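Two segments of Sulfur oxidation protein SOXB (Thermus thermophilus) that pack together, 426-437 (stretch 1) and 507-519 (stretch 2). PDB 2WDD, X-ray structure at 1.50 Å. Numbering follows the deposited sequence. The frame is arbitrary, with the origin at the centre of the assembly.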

# COMPACT_ATOMS: atom_id res chain seq x y z
N GLY A 426 -3.39 -5.33 11.29
CA GLY A 426 -4.14 -4.27 11.95
C GLY A 426 -5.34 -3.75 11.20
O GLY A 426 -5.45 -2.54 10.95
N PHE A 427 -6.23 -4.66 10.80
CA PHE A 427 -7.52 -4.28 10.20
C PHE A 427 -8.41 -3.83 11.35
O PHE A 427 -8.34 -4.40 12.44
N THR A 428 -9.33 -2.91 11.10
CA THR A 428 -10.29 -2.57 12.15
C THR A 428 -11.33 -3.69 12.24
O THR A 428 -12.18 -3.69 13.14
N TYR A 429 -11.30 -4.62 11.27
CA TYR A 429 -12.19 -5.80 11.23
C TYR A 429 -11.28 -7.01 11.07
O TYR A 429 -11.19 -7.61 10.01
N PRO A 430 -10.53 -7.34 12.13
CA PRO A 430 -9.48 -8.37 12.09
C PRO A 430 -9.94 -9.80 12.37
O PRO A 430 -9.12 -10.71 12.48
N GLU A 431 -11.24 -9.99 12.48
CA GLU A 431 -11.77 -11.31 12.79
C GLU A 431 -11.31 -12.43 11.87
O GLU A 431 -11.39 -12.32 10.65
N LEU A 432 -10.94 -13.55 12.49
CA LEU A 432 -10.62 -14.76 11.78
C LEU A 432 -11.92 -15.58 11.76
O LEU A 432 -12.56 -15.78 12.81
N TYR A 433 -12.33 -16.01 10.58
CA TYR A 433 -13.55 -16.79 10.43
C TYR A 433 -13.20 -18.22 10.01
O TYR A 433 -12.32 -18.41 9.18
N LEU A 434 -13.92 -19.20 10.57
CA LEU A 434 -13.75 -20.61 10.21
C LEU A 434 -15.07 -21.05 9.58
O LEU A 434 -16.14 -20.84 10.16
N PHE A 435 -15.01 -21.62 8.38
CA PHE A 435 -16.22 -21.98 7.67
C PHE A 435 -15.92 -23.01 6.59
O PHE A 435 -14.80 -23.07 6.09
N TYR A 436 -16.93 -23.77 6.21
CA TYR A 436 -16.76 -24.77 5.17
C TYR A 436 -16.99 -24.19 3.78
O TYR A 436 -17.90 -23.39 3.57
N LEU A 437 -16.18 -24.65 2.84
CA LEU A 437 -16.33 -24.30 1.44
C LEU A 437 -16.31 -25.60 0.66
O LEU A 437 -15.52 -26.48 0.96
N TYR A 507 -9.41 -14.23 6.95
CA TYR A 507 -9.52 -12.99 7.69
C TYR A 507 -9.21 -11.85 6.72
O TYR A 507 -8.57 -12.06 5.68
N GLY A 508 -9.69 -10.65 7.05
CA GLY A 508 -9.42 -9.45 6.25
C GLY A 508 -10.18 -9.31 4.94
O GLY A 508 -9.78 -8.50 4.09
N GLY A 509 -11.29 -10.04 4.79
CA GLY A 509 -12.07 -9.97 3.57
C GLY A 509 -13.51 -10.39 3.75
O GLY A 509 -14.09 -10.20 4.83
N ARG A 510 -14.09 -10.96 2.70
CA ARG A 510 -15.49 -11.36 2.70
C ARG A 510 -15.73 -12.82 2.34
O ARG A 510 -16.87 -13.22 2.09
N LEU A 511 -14.67 -13.60 2.22
CA LEU A 511 -14.83 -14.98 1.81
C LEU A 511 -15.84 -15.75 2.66
O LEU A 511 -16.62 -16.56 2.15
N GLN A 512 -15.86 -15.46 3.96
CA GLN A 512 -16.76 -16.16 4.86
C GLN A 512 -18.24 -16.04 4.45
O GLN A 512 -19.06 -16.88 4.82
N ARG A 513 -18.57 -15.00 3.69
CA ARG A 513 -19.96 -14.79 3.27
C ARG A 513 -20.54 -15.90 2.40
O ARG A 513 -21.76 -16.07 2.35
N VAL A 514 -19.69 -16.63 1.69
CA VAL A 514 -20.19 -17.72 0.85
C VAL A 514 -19.94 -19.09 1.48
O VAL A 514 -20.15 -20.12 0.84
N GLY A 515 -19.50 -19.10 2.74
CA GLY A 515 -19.25 -20.36 3.42
C GLY A 515 -20.30 -20.71 4.45
O GLY A 515 -21.27 -19.97 4.66
N GLU A 516 -20.12 -21.87 5.08
CA GLU A 516 -21.01 -22.34 6.14
C GLU A 516 -20.21 -22.31 7.44
O GLU A 516 -19.27 -23.09 7.62
N ALA A 517 -20.55 -21.38 8.32
CA ALA A 517 -19.81 -21.19 9.56
C ALA A 517 -19.62 -22.47 10.38
O ALA A 517 -20.56 -23.25 10.55
N LYS A 518 -18.41 -22.67 10.87
CA LYS A 518 -18.10 -23.84 11.69
C LYS A 518 -18.87 -23.72 12.99
O LYS A 518 -18.84 -22.69 13.67
N PRO A 519 -19.59 -24.80 13.35
CA PRO A 519 -20.36 -24.80 14.60
C PRO A 519 -19.44 -24.62 15.80
O PRO A 519 -18.34 -25.19 15.85

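What holds the two backbones in register? Three antiparallel hydrogen bonds do: Lys518 N donates to Leu434 O (3.0 Å), Tyr436 N to Glu516 O (2.8 Å), and Glu516 N to Tyr436 O (3.1 Å). This pairing sends Phe435 and Ala517 to one face of the sheet, Tyr436 and Glu516 to the other.

Which rings meet their partners face-on? Gln512, pointing toward stretch 1 with chi1 p and chi2 m, serves two of them. Its CA lies 3.7 Å from the centroid of the Phe435 ring (chi1 p), while its CG lies 3.8 Å from that of the Tyr433 ring (chi1 m), so one residue covers a face of each. The folded side chain is steadied by its own stretch, Gln512 NE2 donating to Gly509 O at 3.0 Å. Further along, Gly508 CA sits over the Phe427 ring (chi1 m); a CB there would clash with Phe427 CZ. Gly515 is similarly confined, since a CB would run into Phe435 CD1.

Where do apolar side chains fill the remaining space? Leu511 (t, p) places CG 3.8 Å from Phe435 CZ and CD2 4.1 Å from Leu437 CD1. Although the CA-to-CB bond of Leu437 points away, its m, t rotamer brings CD2 to 4.1 Å from Val514 CG2. At the other end, Phe427 CE2 approaches Tyr507 CE1 at 3.8 Å, the ring planes nearly perpendicular. On the opposite sheet face from Phe435, Tyr436 (m) sets CE2 4.3 Å from Pro519 CD, which lies at the ring edge.

How is the looser end bridged? Water 1 accepts from Gly508 N (2.8 Å) and donates to Tyr429 O and Glu431 O (both 2.7 Å), spanning a gap without direct hydrogen bonds. Water 2 donates to Gly508 O (2.6 Å) and is hydrogen-bonded to Tyr429 OH (2.6 Å), which the p rotamer of Tyr429 carries within reach.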

# COMPACT_ATOMS: atom_id res chain seq x y z
CB PHE A 427 -8.23 -5.52 9.63
CG PHE A 427 -7.52 -6.16 8.47
CD1 PHE A 427 -7.94 -5.91 7.16
CD2 PHE A 427 -6.48 -7.05 8.68
CE1 PHE A 427 -7.31 -6.53 6.07
CE2 PHE A 427 -5.83 -7.66 7.60
CZ PHE A 427 -6.22 -7.37 6.30
CB THR A 428 -11.00 -1.24 11.87
OG1 THR A 428 -11.57 -1.28 10.56
CG2 THR A 428 -10.04 -0.04 12.03
CB TYR A 429 -13.18 -5.72 10.06
CG TYR A 429 -12.59 -5.36 8.70
CD1 TYR A 429 -12.48 -6.31 7.69
CD2 TYR A 429 -12.19 -4.05 8.43
CE1 TYR A 429 -11.97 -5.97 6.44
CE2 TYR A 429 -11.65 -3.71 7.18
CZ TYR A 429 -11.57 -4.66 6.19
OH TYR A 429 -11.06 -4.32 4.96
CB PRO A 430 -8.54 -7.92 13.21
CG PRO A 430 -9.52 -7.41 14.26
CD PRO A 430 -10.59 -6.68 13.45
CB GLU A 431 -13.29 -11.27 12.83
CG GLU A 431 -13.85 -10.43 13.98
CD GLU A 431 -13.95 -8.94 13.65
OE1 GLU A 431 -13.59 -8.53 12.52
OE2 GLU A 431 -14.40 -8.18 14.53
CB LEU A 432 -9.53 -15.56 12.50
CG LEU A 432 -9.25 -16.95 11.91
CD1 LEU A 432 -8.62 -16.86 10.53
CD2 LEU A 432 -8.37 -17.78 12.86
CB TYR A 433 -14.44 -16.18 9.35
CG TYR A 433 -14.98 -14.82 9.70
CD1 TYR A 433 -16.11 -14.70 10.49
CD2 TYR A 433 -14.32 -13.67 9.32
CE1 TYR A 433 -16.61 -13.46 10.84
CE2 TYR A 433 -14.81 -12.42 9.65
CZ TYR A 433 -15.96 -12.32 10.41
OH TYR A 433 -16.44 -11.07 10.77
CB LEU A 434 -13.45 -21.47 11.45
CG LEU A 434 -11.97 -21.77 11.73
CD1 LEU A 434 -11.12 -20.52 11.74
CD2 LEU A 434 -11.77 -22.55 13.04
CB PHE A 435 -16.82 -20.72 7.02
CG PHE A 435 -15.84 -19.95 6.19
CD1 PHE A 435 -15.67 -20.22 4.84
CD2 PHE A 435 -14.99 -19.03 6.80
CE1 PHE A 435 -14.70 -19.53 4.09
CE2 PHE A 435 -14.03 -18.35 6.06
CZ PHE A 435 -13.88 -18.60 4.71
CB TYR A 436 -17.69 -25.98 5.37
CG TYR A 436 -17.39 -26.76 6.63
CD1 TYR A 436 -16.38 -27.71 6.65
CD2 TYR A 436 -18.03 -26.45 7.82
CE1 TYR A 436 -16.07 -28.40 7.81
CE2 TYR A 436 -17.74 -27.14 9.00
CZ TYR A 436 -16.75 -28.10 8.98
OH TYR A 436 -16.44 -28.77 10.14
CB LEU A 437 -15.12 -23.47 0.96
CG LEU A 437 -15.03 -22.01 1.38
CD1 LEU A 437 -13.75 -21.39 0.80
CD2 LEU A 437 -16.25 -21.20 0.94
CB TYR A 507 -8.56 -12.95 8.90
CG TYR A 507 -7.11 -12.77 8.52
CD1 TYR A 507 -6.53 -11.50 8.56
CD2 TYR A 507 -6.30 -13.86 8.21
CE1 TYR A 507 -5.20 -11.31 8.24
CE2 TYR A 507 -4.96 -13.67 7.86
CZ TYR A 507 -4.42 -12.38 7.90
OH TYR A 507 -3.10 -12.14 7.60
CB ARG A 510 -16.24 -10.53 1.65
CG ARG A 510 -16.40 -9.09 2.02
CD ARG A 510 -17.00 -8.32 0.86
NE ARG A 510 -17.16 -6.94 1.23
CZ ARG A 510 -17.88 -6.07 0.54
NH1 ARG A 510 -18.51 -6.45 -0.57
NH2 ARG A 510 -17.97 -4.82 0.97
CB LEU A 511 -13.48 -15.69 1.80
CG LEU A 511 -13.50 -17.11 1.25
CD1 LEU A 511 -14.16 -17.16 -0.13
CD2 LEU A 511 -12.06 -17.65 1.20
CB GLN A 512 -16.55 -15.70 6.31
CG GLN A 512 -16.89 -14.24 6.60
CD GLN A 512 -15.78 -13.27 6.20
OE1 GLN A 512 -14.69 -13.68 5.78
NE2 GLN A 512 -16.06 -11.97 6.31
CB ARG A 513 -20.14 -13.43 2.60
CG ARG A 513 -19.87 -12.26 3.53
CD ARG A 513 -20.15 -10.94 2.83
NE ARG A 513 -19.73 -9.81 3.63
CZ ARG A 513 -19.89 -8.54 3.26
NH1 ARG A 513 -20.47 -8.28 2.10
NH2 ARG A 513 -19.47 -7.55 4.03
CB VAL A 514 -19.63 -17.65 -0.60
CG1 VAL A 514 -19.99 -16.32 -1.24
CG2 VAL A 514 -18.12 -17.90 -0.63
CB GLU A 516 -21.50 -23.75 5.85
CG GLU A 516 -22.40 -23.85 4.64
CD GLU A 516 -22.97 -25.25 4.46
OE1 GLU A 516 -22.92 -26.04 5.42
OE2 GLU A 516 -23.45 -25.55 3.34
CB ALA A 517 -20.43 -20.09 10.40
CB LYS A 518 -16.61 -23.92 11.99
CG LYS A 518 -16.18 -25.19 12.72
CD LYS A 518 -14.73 -25.09 13.17
CE LYS A 518 -14.18 -26.45 13.59
NZ LYS A 518 -15.04 -27.12 14.61
CB PRO A 519 -20.97 -26.20 14.62
CG PRO A 519 -21.12 -26.56 13.19
CD PRO A 519 -19.93 -25.94 12.49
O HOH W 1 -11.54 -10.14 9.06
O HOH W 2 -9.65 -5.96 3.57